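Endoglucanase (Acetivibrio cellulolyticus, PDB 5NRM) tethers enzymes in the cellulosome through cohesin domains such as this one, which binds a type I dockerin, and probably cleaves cellulose with another domain. Local coordinates at residues N30-A35 with P119-S124; A43-Y48 with I107-E112; L5-V10 with V113-T118. One frame throughout, in Å; residues are numbered along the deposited sequence.

All three contacts join an early part of the cohesin domain to residues 107-124. Contact 3 starts first, on strand 4-12, and closes a long loop at 113-118. Contact 1 starts at 30-35 and ends further on, at 119-124, so the two cross. Contact 2, 43-48 with 107-112, starts last, closes first and lies within both loops. It is at the far end from contact 1, their centres about 30 Å apart. Contact 3 lies between them and touches both: L5 packs on F121 and P119, L46 on V113. Contact 1 pairs strand 34-41 with strand 118-122, contact 3 packs the core, and contact 2 joins strands 46-53 and 110-116 at one end of it.

Contact 1: residues N30-A35 with P119-S124; sequences NGISTA and PTFGDS
Residues 34-35 and 121-122 pair as antiparallel strands, with T34 and G122 the hydrogen-bonded pair and A35 and F121 the non-hydrogen-bonded one. G122 N bonds to T34 O at 3.0 Å. The return is doubled: G122 O takes S33 N at 2.8 Å and T34 N at 3.1 Å, both in the carbonyl plane. Two residues thus face one, a classic beta bulge. Beyond it, S124 OG sits between its backbone N and carbonyl carbon (chi1 59°), so OG and S124 N both grip N30 O. S124 OG bonds to N30 O at 2.8 Å, in the carbonyl plane on a lone pair, and S124 N at 3.0 Å, from above that plane. D123 CB lies 3.3 Å from G31 O, and D123 OD1 turns to T125 OG1 and T127 N. On the core side, A35 CB touches the F121 ring obliquely, 3.6 Å from CE1. I32 CG2 lies at the ring edge, and F3 adds an edge-to-face ring. On the dockerin side T34 OG1 lies 3.6 Å from G122 CA and bonds to S13 OG of the dockerin chain. T120 packs on N12 of that chain, so this bulged strand pair forms part of the cohesin's dockerin-binding face.

Contact 2: residues A43-Y48 with I107-E112; sequences ATKLEY and IGSKAE
K45 starts with CG anti to the carbonyl carbon (chi1 -62°), runs nearly straight to CE, and bends at the last torsion, which carries NZ to the 107-112 segment. S109 OG sits in the crowded position between its backbone N and carbonyl carbon (chi1 73°), which leaves it between K45 NZ and its stronger partner, A106 O. L46 has CG beside its backbone N, which presents the branch point to A111. K45 NZ bonds to K110 O at 3.0 Å, coming from above the carbonyl plane, 53° out of it, and so not along a lone pair. K45 NZ also reaches S109 OG at 2.9 Å, a weak bond. The aliphatic part of K45 lies across the same strand: K45 CD is 3.5 Å from K110 O, and K45 CB 3.9 Å from A111 CB. K45 also packs on L140. Next to the lysine, A111 CB fits against the fork of L46, 3.7 Å from CG and nearly as close to both methyls. F99, I101, V138 and Y41 also touch L46. K110 turns the other way, and K110 NZ bonds back to G108 O at 3.1 Å. The segments are not neighbouring strands; side chains of 43-48 reach the backbone and side chains of 107-112. The lysine spans the end of the cohesin beta sandwich, with L46 and A111 on the core side of it.

Contact 3: residues L5-V10 with V113-T118; sequences LSIDTV and VSISGT
Strands 5-7 and 113-116 run roughly antiparallel, their directions 151° apart, and their axes approach to 7.5 Å. That is too wide for backbone pairing, and the closest CA atoms, those of I7 and S114, are 7.0 Å apart. L5 and I7 on one strand and V113 and I115 on the other point inward, toward each other. S6 and S114 point away from the opposite strand. L5 and I115 meet tip to tip. L5 has CG anti to the backbone N (chi1 167°), and its methyl CD2 comes to 3.6 Å from I115 CD1. I115 CG1 is almost as near to that methyl. This is the packing of a beta sandwich, here the jelly-roll of the cohesin domain, close to one of its long edges. Strand 132-140 closes that edge, for it pairs with strand 4-12 in parallel and with strand 110-116 antiparallel. I7 is the central side chain. Its CG1 lies beside the backbone N (chi1 -53°) and the chain then extends, so CD1 and CG2 point to different partners. I7 CD1 reaches the opposite backbone, 3.6 Å from both V113 O and S114 C. The same methyl touches I115 CD1 at 3.7 Å, where the two isoleucines cross obliquely. The other branch of I7, CG2, meets V113 CG1 at 3.9 Å, and these side chains cross at about a right angle. V20 lies against I7, V39 against V113, and F37 and V133 against I115. The backbone N of I115 bonds to N135 OD1 on strand 132-140.

Contact 1: residues N30-A35 with P119-S124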
ATOM      1  N   ASN A  30      -3.251  -4.715  18.267  1.00 17.26           N
ATOM      2  CA  ASN A  30      -2.570  -3.447  17.959  1.00 16.87           C
ATOM      3  C   ASN A  30      -2.939  -2.876  16.620  1.00 15.92           C
ATOM      4  O   ASN A  30      -2.617  -1.732  16.284  1.00 15.50           O
ATOM      5  CB  ASN A  30      -1.062  -3.590  18.072  1.00 18.31           C
ATOM      6  CG  ASN A  30      -0.632  -3.951  19.482  1.00 22.41           C
ATOM      7  OD1 ASN A  30      -1.229  -3.528  20.440  1.00 24.81           O
ATOM      8  ND2 ASN A  30       0.400  -4.747  19.597  1.00 26.47           N
ATOM      9  N   GLY A  31      -3.671  -3.657  15.836  1.00 14.28           N
ATOM     10  CA  GLY A  31      -4.175  -3.147  14.593  1.00 13.53           C
ATOM     11  C   GLY A  31      -3.137  -2.903  13.482  1.00 12.24           C
ATOM     12  O   GLY A  31      -1.950  -3.260  13.606  1.00 12.93           O
ATOM     13  N   ILE A  32      -3.594  -2.285  12.396  1.00 11.93           N
ATOM     14  CA  ILE A  32      -2.744  -1.837  11.325  1.00 10.92           C
ATOM     15  C   ILE A  32      -3.015  -0.368  11.085  1.00 10.93           C
ATOM     16  O   ILE A  32      -4.145  -0.003  10.693  1.00 10.56           O
ATOM     17  CB  ILE A  32      -2.989  -2.631  10.032  1.00 11.16           C
ATOM     18  CG1 ILE A  32      -2.617  -4.112  10.211  1.00 11.77           C
ATOM     19  CG2 ILE A  32      -2.290  -1.989   8.836  1.00 10.79           C
ATOM     20  CD1 ILE A  32      -1.179  -4.427  10.500  1.00 12.51           C
ATOM     21  N   SER A  33      -2.015   0.480  11.293  1.00 10.18           N
ATOM     22  CA  SER A  33      -2.088   1.919  11.066  1.00 10.14           C
ATOM     23  C   SER A  33      -1.433   2.380   9.790  1.00  9.71           C
ATOM     24  O   SER A  33      -1.704   3.494   9.365  1.00  9.64           O
ATOM     25  CB  SER A  33      -1.495   2.714  12.215  1.00 10.31           C
ATOM     26  OG  SER A  33      -2.210   2.496  13.427  1.00 11.34           O
ATOM     27  N   THR A  34      -0.548   1.578   9.214  1.00  9.75           N
ATOM     28  CA  THR A  34       0.123   1.973   7.955  1.00 10.19           C
ATOM     29  C   THR A  34       0.322   0.760   7.072  1.00  9.50           C
ATOM     30  O   THR A  34       0.545  -0.366   7.596  1.00  9.28           O
ATOM     31  CB  THR A  34       1.558   2.625   8.208  1.00 11.75           C
ATOM     32  OG1 THR A  34       2.602   1.634   8.168  1.00 12.40           O
ATOM     33  CG2 THR A  34       1.715   3.240   9.526  1.00 12.85           C
ATOM     34  N   ALA A  35       0.332   0.952   5.770  1.00  8.84           N
ATOM     35  CA  ALA A  35       0.690  -0.128   4.834  1.00  8.79           C
ATOM     36  C   ALA A  35       1.236   0.439   3.582  1.00  8.15           C
ATOM     37  O   ALA A  35       0.705   1.466   3.100  1.00  8.26           O
ATOM     38  CB  ALA A  35      -0.499  -1.013   4.531  1.00  9.03           C
ATOM     39  N   PRO A 119       6.916  -5.605   1.417  1.00 10.68           N
ATOM     40  CA  PRO A 119       5.778  -4.904   1.939  1.00 10.55           C
ATOM     41  C   PRO A 119       6.049  -4.414   3.360  1.00 10.94           C
ATOM     42  O   PRO A 119       6.837  -5.031   4.102  1.00 13.07           O
ATOM     43  CB  PRO A 119       4.693  -5.961   1.915  1.00 10.62           C
ATOM     44  CG  PRO A 119       5.351  -7.238   2.082  1.00 11.30           C
ATOM     45  CD  PRO A 119       6.752  -7.087   1.564  1.00 11.31           C
ATOM     46  N   THR A 120       5.491  -3.254   3.682  1.00 10.08           N
ATOM     47  CA  THR A 120       5.567  -2.744   5.021  1.00 10.17           C
ATOM     48  C   THR A 120       4.200  -2.490   5.652  1.00  9.25           C
ATOM     49  O   THR A 120       3.322  -1.933   5.014  1.00  9.68           O
ATOM     50  CB  THR A 120       6.398  -1.462   5.089  1.00 10.39           C
ATOM     51  OG1 THR A 120       7.725  -1.748   4.610  1.00 10.54           O
ATOM     52  CG2 THR A 120       6.458  -0.864   6.532  1.00 11.25           C
ATOM     53  N   PHE A 121       4.042  -3.008   6.873  1.00  9.34           N
ATOM     54  CA  PHE A 121       2.876  -2.736   7.731  1.00  9.66           C
ATOM     55  C   PHE A 121       3.325  -2.264   9.059  1.00  9.65           C
ATOM     56  O   PHE A 121       4.329  -2.786   9.628  1.00 11.44           O
ATOM     57  CB  PHE A 121       2.066  -4.019   7.915  1.00  9.83           C
ATOM     58  CG  PHE A 121       1.482  -4.513   6.648  1.00  9.95           C
ATOM     59  CD1 PHE A 121       0.235  -4.095   6.208  1.00  9.78           C
ATOM     60  CD2 PHE A 121       2.196  -5.415   5.880  1.00 10.50           C
ATOM     61  CE1 PHE A 121      -0.267  -4.551   5.009  1.00  9.70           C
ATOM     62  CE2 PHE A 121       1.685  -5.885   4.675  1.00 10.41           C
ATOM     63  CZ  PHE A 121       0.455  -5.453   4.249  1.00  9.86           C
ATOM     64  N   GLY A 122       2.698  -1.197   9.511  1.00  8.87           N
ATOM     65  CA  GLY A 122       2.937  -0.728  10.853  1.00  9.09           C
ATOM     66  C   GLY A 122       1.735  -0.834  11.702  1.00  9.34           C
ATOM     67  O   GLY A 122       0.629  -0.504  11.223  1.00  9.48           O
ATOM     68  N   ASP A 123       1.914  -1.301  12.937  1.00  9.94           N
ATOM     69  CA  ASP A 123       0.798  -1.320  13.879  1.00 10.50           C
ATOM     70  C   ASP A 123       0.467   0.054  14.457  1.00 10.65           C
ATOM     71  O   ASP A 123       1.039   1.053  14.022  1.00 10.01           O
ATOM     72  CB  ASP A 123       0.955  -2.448  14.868  1.00 11.75           C
ATOM     73  CG  ASP A 123       1.974  -2.150  15.954  1.00 12.76           C
ATOM     74  OD1 ASP A 123       2.504  -1.017  16.092  1.00 12.53           O
ATOM     75  OD2 ASP A 123       2.256  -3.117  16.711  1.00 15.01           O
ATOM     76  N   SER A 124      -0.433   0.117  15.460  1.00 11.23           N
ATOM     77  CA  SER A 124      -0.893   1.428  15.952  1.00 12.11           C
ATOM     78  C   SER A 124       0.230   2.140  16.782  1.00 13.39           C
ATOM     79  O   SER A 124       0.064   3.333  17.083  1.00 13.33           O
ATOM     80  CB  SER A 124      -2.184   1.303  16.765  1.00 12.80           C
ATOM     81  OG  SER A 124      -2.020   0.455  17.885  1.00 13.59           O
TER

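Contact 2: residues A43-Y48 with I107-E112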
ATOM      1  N   ALA A  43       0.147  -8.352 -17.260  1.00 12.38           N
ATOM      2  CA  ALA A  43      -0.544  -7.372 -18.117  1.00 12.28           C
ATOM      3  C   ALA A  43      -0.727  -7.944 -19.508  1.00 12.88           C
ATOM      4  O   ALA A  43      -1.469  -7.339 -20.274  1.00 12.94           O
ATOM      5  CB  ALA A  43       0.219  -6.056 -18.191  1.00 13.16           C
ATOM      6  N   THR A  44      -0.168  -9.117 -19.853  1.00 12.62           N
ATOM      7  CA  THR A  44      -0.463  -9.691 -21.159  1.00 13.34           C
ATOM      8  C   THR A  44      -1.856 -10.303 -21.183  1.00 12.77           C
ATOM      9  O   THR A  44      -2.388 -10.534 -22.273  1.00 13.41           O
ATOM     10  CB  THR A  44       0.545 -10.781 -21.559  1.00 14.30           C
ATOM     11  OG1 THR A  44       0.330 -11.997 -20.813  1.00 14.15           O
ATOM     12  CG2 THR A  44       1.927 -10.269 -21.465  1.00 14.84           C
ATOM     13  N   LYS A  45      -2.441 -10.510 -20.005  1.00 12.39           N
ATOM     14  CA  LYS A  45      -3.765 -11.098 -19.887  1.00 12.18           C
ATOM     15  C   LYS A  45      -4.823 -10.214 -19.223  1.00 11.55           C
ATOM     16  O   LYS A  45      -5.991 -10.458 -19.404  1.00 10.61           O
ATOM     17  CB  LYS A  45      -3.672 -12.387 -19.137  1.00 13.17           C
ATOM     18  CG  LYS A  45      -2.808 -13.428 -19.834  1.00 14.88           C
ATOM     19  CD  LYS A  45      -2.750 -14.703 -19.001  1.00 16.48           C
ATOM     20  CE  LYS A  45      -1.598 -15.587 -19.470  1.00 19.85           C
ATOM     21  NZ  LYS A  45      -1.956 -16.982 -19.250  1.00 22.73           N
ATOM     22  N   LEU A  46      -4.386  -9.220 -18.470  1.00 10.52           N
ATOM     23  CA  LEU A  46      -5.266  -8.413 -17.673  1.00 10.22           C
ATOM     24  C   LEU A  46      -5.037  -6.956 -17.990  1.00 10.55           C
ATOM     25  O   LEU A  46      -3.881  -6.478 -18.030  1.00 10.72           O
ATOM     26  CB  LEU A  46      -5.055  -8.616 -16.173  1.00  9.80           C
ATOM     27  CG  LEU A  46      -5.164 -10.030 -15.581  1.00  9.99           C
ATOM     28  CD1 LEU A  46      -4.691 -10.007 -14.148  1.00 10.03           C
ATOM     29  CD2 LEU A  46      -6.578 -10.635 -15.740  1.00 10.11           C
ATOM     30  N   GLU A  47      -6.126  -6.245 -18.062  1.00 11.18           N
ATOM     31  CA  GLU A  47      -6.135  -4.768 -18.207  1.00 12.21           C
ATOM     32  C   GLU A  47      -6.643  -4.199 -16.852  1.00 11.04           C
ATOM     33  O   GLU A  47      -7.788  -4.429 -16.481  1.00 10.70           O
ATOM     34  CB  GLU A  47      -7.032  -4.338 -19.335  1.00 13.76           C
ATOM     35  CG  GLU A  47      -7.146  -2.821 -19.482  1.00 17.01           C
ATOM     36  CD  GLU A  47      -8.392  -2.326 -20.302  1.00 21.25           C
ATOM     37  OE1 GLU A  47      -9.436  -3.019 -20.579  1.00 25.06           O
ATOM     38  OE2 GLU A  47      -8.360  -1.091 -20.613  1.00 29.40           O
ATOM     39  N   TYR A  48      -5.766  -3.495 -16.122  1.00 10.28           N
ATOM     40  CA  TYR A  48      -6.194  -2.825 -14.888  1.00  9.98           C
ATOM     41  C   TYR A  48      -7.109  -1.691 -15.128  1.00 10.50           C
ATOM     42  O   TYR A  48      -6.812  -0.820 -15.943  1.00 12.57           O
ATOM     43  CB  TYR A  48      -4.982  -2.374 -14.111  1.00  9.99           C
ATOM     44  CG  TYR A  48      -5.289  -1.690 -12.803  1.00  9.88           C
ATOM     45  CD1 TYR A  48      -5.672  -2.440 -11.706  1.00  9.80           C
ATOM     46  CD2 TYR A  48      -5.150  -0.295 -12.662  1.00  9.56           C
ATOM     47  CE1 TYR A  48      -5.895  -1.866 -10.502  1.00  9.57           C
ATOM     48  CE2 TYR A  48      -5.397   0.264 -11.432  1.00  9.77           C
ATOM     49  CZ  TYR A  48      -5.711  -0.535 -10.355  1.00  9.58           C
ATOM     50  OH  TYR A  48      -5.885   0.152  -9.138  1.00 11.11           O
ATOM     51  N   ILE A 107      -8.302 -19.939 -22.396  1.00 22.35           N
ATOM     52  CA  ILE A 107      -9.028 -20.702 -21.366  1.00 22.43           C
ATOM     53  C   ILE A 107      -8.147 -21.784 -20.782  1.00 22.49           C
ATOM     54  O   ILE A 107      -7.390 -22.458 -21.496  1.00 22.41           O
ATOM     55  CB  ILE A 107     -10.378 -21.280 -21.918  1.00 24.13           C
ATOM     56  CG1 ILE A 107     -11.439 -20.160 -21.973  1.00 26.67           C
ATOM     57  CG2 ILE A 107     -10.937 -22.435 -21.086  1.00 24.40           C
ATOM     58  CD1 ILE A 107     -11.458 -19.477 -23.302  1.00 29.63           C
ATOM     59  N   GLY A 108      -8.232 -21.903 -19.470  1.00 21.88           N
ATOM     60  CA  GLY A 108      -7.365 -22.742 -18.666  1.00 21.41           C
ATOM     61  C   GLY A 108      -6.012 -22.124 -18.266  1.00 20.36           C
ATOM     62  O   GLY A 108      -5.312 -22.700 -17.409  1.00 21.41           O
ATOM     63  N   SER A 109      -5.602 -21.011 -18.880  1.00 19.68           N
ATOM     64  CA  SER A 109      -4.321 -20.357 -18.467  1.00 19.62           C
ATOM     65  C   SER A 109      -4.539 -19.510 -17.224  1.00 18.39           C
ATOM     66  O   SER A 109      -5.672 -19.435 -16.744  1.00 17.05           O
ATOM     67  CB  SER A 109      -3.737 -19.538 -19.593  1.00 20.45           C
ATOM     68  OG  SER A 109      -4.444 -18.312 -19.862  1.00 20.48           O
ATOM     69  N   LYS A 110      -3.440 -18.972 -16.680  1.00 17.43           N
ATOM     70  CA  LYS A 110      -3.506 -18.228 -15.413  1.00 17.11           C
ATOM     71  C   LYS A 110      -2.829 -16.866 -15.590  1.00 14.95           C
ATOM     72  O   LYS A 110      -1.845 -16.760 -16.284  1.00 16.41           O
ATOM     73  CB  LYS A 110      -2.742 -18.900 -14.250  1.00 19.37           C
ATOM     74  CG  LYS A 110      -2.944 -20.349 -14.062  1.00 23.56           C
ATOM     75  CD  LYS A 110      -4.275 -20.714 -13.525  1.00 25.02           C
ATOM     76  CE  LYS A 110      -4.274 -22.205 -13.241  1.00 26.85           C
ATOM     77  NZ  LYS A 110      -4.958 -22.941 -14.359  1.00 28.74           N
ATOM     78  N   ALA A 111      -3.415 -15.855 -14.976  1.00 13.35           N
ATOM     79  CA  ALA A 111      -2.856 -14.493 -14.940  1.00 12.45           C
ATOM     80  C   ALA A 111      -2.433 -14.250 -13.498  1.00 12.12           C
ATOM     81  O   ALA A 111      -3.278 -14.027 -12.641  1.00 11.73           O
ATOM     82  CB  ALA A 111      -3.839 -13.450 -15.397  1.00 11.60           C
ATOM     83  N   GLU A 112      -1.132 -14.307 -13.231  1.00 12.89           N
ATOM     84  CA  GLU A 112      -0.601 -14.144 -11.890  1.00 13.74           C
ATOM     85  C   GLU A 112      -0.830 -12.722 -11.392  1.00 12.39           C
ATOM     86  O   GLU A 112      -0.749 -11.716 -12.172  1.00 12.54           O
ATOM     87  CB  GLU A 112       0.877 -14.437 -11.862  1.00 15.28           C
ATOM     88  CG  GLU A 112       1.165 -15.918 -12.056  1.00 18.21           C
ATOM     89  CD  GLU A 112       2.603 -16.299 -11.940  1.00 21.17           C
ATOM     90  OE1 GLU A 112       3.422 -15.363 -11.780  1.00 24.24           O
ATOM     91  OE2 GLU A 112       2.861 -17.532 -12.025  1.00 26.44           O
TER

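Contact 3: residues L5-V10 with V113-T118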
ATOM      1  N   LEU A   5      -0.597 -11.414   4.461  1.00 12.18           N
ATOM      2  CA  LEU A   5      -1.034 -10.636   3.292  1.00 11.98           C
ATOM      3  C   LEU A   5      -1.211 -11.617   2.156  1.00 12.14           C
ATOM      4  O   LEU A   5      -0.253 -12.273   1.731  1.00 11.99           O
ATOM      5  CB  LEU A   5       0.048  -9.603   2.979  1.00 11.29           C
ATOM      6  CG  LEU A   5      -0.033  -8.886   1.646  1.00 11.41           C
ATOM      7  CD1 LEU A   5      -1.397  -8.141   1.522  1.00 10.74           C
ATOM      8  CD2 LEU A   5       1.124  -7.944   1.318  1.00 11.55           C
ATOM      9  N   SER A   6      -2.434 -11.729   1.619  1.00 11.56           N
ATOM     10  CA  SER A   6      -2.732 -12.685   0.585  1.00 12.07           C
ATOM     11  C   SER A   6      -3.538 -12.107  -0.538  1.00 11.34           C
ATOM     12  O   SER A   6      -4.333 -11.150  -0.386  1.00 12.32           O
ATOM     13  CB  SER A   6      -3.439 -13.899   1.142  1.00 12.54           C
ATOM     14  OG  SER A   6      -4.725 -13.561   1.658  1.00 13.47           O
ATOM     15  N   ILE A   7      -3.324 -12.664  -1.701  1.00 10.66           N
ATOM     16  CA  ILE A   7      -4.103 -12.307  -2.878  1.00 10.27           C
ATOM     17  C   ILE A   7      -4.882 -13.525  -3.281  1.00 10.78           C
ATOM     18  O   ILE A   7      -4.348 -14.616  -3.349  1.00 11.09           O
ATOM     19  CB  ILE A   7      -3.198 -11.846  -4.047  1.00  9.92           C
ATOM     20  CG1 ILE A   7      -2.297 -10.734  -3.535  1.00 10.18           C
ATOM     21  CG2 ILE A   7      -4.071 -11.498  -5.270  1.00  9.67           C
ATOM     22  CD1 ILE A   7      -1.323 -10.227  -4.570  1.00 11.27           C
ATOM     23  N   ASP A   8      -6.183 -13.354  -3.422  1.00 10.83           N
ATOM     24  CA  ASP A   8      -7.046 -14.461  -3.840  1.00 11.51           C
ATOM     25  C   ASP A   8      -6.669 -15.006  -5.221  1.00 11.62           C
ATOM     26  O   ASP A   8      -6.119 -14.320  -6.091  1.00 10.64           O
ATOM     27  CB  ASP A   8      -8.532 -14.100  -3.861  1.00 12.76           C
ATOM     28  CG  ASP A   8      -9.175 -13.966  -2.462  1.00 13.80           C
ATOM     29  OD1 ASP A   8      -8.523 -14.168  -1.400  1.00 15.80           O
ATOM     30  OD2 ASP A   8     -10.390 -13.630  -2.490  1.00 14.86           O
ATOM     31  N   THR A   9      -7.012 -16.278  -5.363  1.00 12.24           N
ATOM     32  CA  THR A   9      -7.070 -16.899  -6.672  1.00 12.96           C
ATOM     33  C   THR A   9      -8.543 -16.950  -7.076  1.00 13.76           C
ATOM     34  O   THR A   9      -9.370 -17.567  -6.334  1.00 15.23           O
ATOM     35  CB  THR A   9      -6.506 -18.313  -6.617  1.00 13.59           C
ATOM     36  OG1 THR A   9      -5.098 -18.230  -6.317  1.00 14.16           O
ATOM     37  CG2 THR A   9      -6.674 -19.033  -7.945  1.00 14.47           C
ATOM     38  N   VAL A  10      -8.877 -16.298  -8.195  1.00 13.50           N
ATOM     39  CA  VAL A  10     -10.284 -16.118  -8.560  1.00 14.72           C
ATOM     40  C   VAL A  10     -10.438 -16.689  -9.965  1.00 16.00           C
ATOM     41  O   VAL A  10      -9.534 -16.620 -10.798  1.00 16.44           O
ATOM     42  CB  VAL A  10     -10.719 -14.622  -8.569  1.00 15.39           C
ATOM     43  CG1 VAL A  10     -10.520 -13.976  -7.188  1.00 16.62           C
ATOM     44  CG2 VAL A  10      -9.971 -13.873  -9.594  1.00 16.31           C
ATOM     45  N   VAL A 113      -1.136 -12.611 -10.090  1.00 11.43           N
ATOM     46  CA  VAL A 113      -1.297 -11.332  -9.419  1.00 11.30           C
ATOM     47  C   VAL A 113      -0.517 -11.545  -8.088  1.00 11.31           C
ATOM     48  O   VAL A 113      -0.865 -12.426  -7.320  1.00 11.16           O
ATOM     49  CB  VAL A 113      -2.748 -10.952  -9.107  1.00 10.84           C
ATOM     50  CG1 VAL A 113      -2.851  -9.595  -8.456  1.00 10.56           C
ATOM     51  CG2 VAL A 113      -3.590 -10.926 -10.377  1.00 10.92           C
ATOM     52  N   SER A 114       0.530 -10.757  -7.869  1.00 10.98           N
ATOM     53  CA  SER A 114       1.542 -11.078  -6.835  1.00 11.65           C
ATOM     54  C   SER A 114       1.920  -9.810  -6.084  1.00 11.15           C
ATOM     55  O   SER A 114       1.940  -8.674  -6.632  1.00 11.12           O
ATOM     56  CB  SER A 114       2.801 -11.584  -7.496  1.00 13.29           C
ATOM     57  OG  SER A 114       2.510 -12.666  -8.331  1.00 16.33           O
ATOM     58  N   ILE A 115       2.367 -10.018  -4.827  1.00 11.11           N
ATOM     59  CA  ILE A 115       3.098  -8.938  -4.143  1.00 11.73           C
ATOM     60  C   ILE A 115       4.522  -8.923  -4.674  1.00 12.57           C
ATOM     61  O   ILE A 115       5.101 -10.007  -4.907  1.00 15.85           O
ATOM     62  CB  ILE A 115       3.072  -9.208  -2.648  1.00 12.55           C
ATOM     63  CG1 ILE A 115       1.649  -9.338  -2.078  1.00 12.23           C
ATOM     64  CG2 ILE A 115       3.868  -8.086  -1.902  1.00 12.57           C
ATOM     65  CD1 ILE A 115       0.687  -8.165  -2.288  1.00 12.19           C
ATOM     66  N   SER A 116       5.071  -7.734  -4.924  1.00 12.14           N
ATOM     67  CA  SER A 116       6.400  -7.545  -5.436  1.00 13.50           C
ATOM     68  C   SER A 116       7.258  -6.724  -4.439  1.00 12.91           C
ATOM     69  O   SER A 116       6.781  -5.759  -3.914  1.00 12.11           O
ATOM     70  CB  SER A 116       6.322  -6.795  -6.791  1.00 14.29           C
ATOM     71  OG  SER A 116       7.614  -6.583  -7.339  1.00 16.91           O
ATOM     72  N   GLY A 117       8.481  -7.180  -4.185  1.00 13.01           N
ATOM     73  CA  GLY A 117       9.387  -6.494  -3.269  1.00 13.00           C
ATOM     74  C   GLY A 117       8.914  -6.554  -1.838  1.00 12.69           C
ATOM     75  O   GLY A 117       8.224  -7.505  -1.433  1.00 14.76           O
ATOM     76  N   THR A 118       9.350  -5.598  -1.023  1.00 12.33           N
ATOM     77  CA  THR A 118       9.117  -5.676   0.423  1.00 12.13           C
ATOM     78  C   THR A 118       7.884  -4.932   0.815  1.00 11.04           C
ATOM     79  O   THR A 118       7.811  -3.732   0.619  1.00 11.78           O
ATOM     80  CB  THR A 118      10.398  -5.148   1.158  1.00 12.24           C
ATOM     81  OG1 THR A 118      11.513  -6.035   0.906  1.00 14.03           O
ATOM     82  CG2 THR A 118      10.177  -5.023   2.644  1.00 12.74           C
TER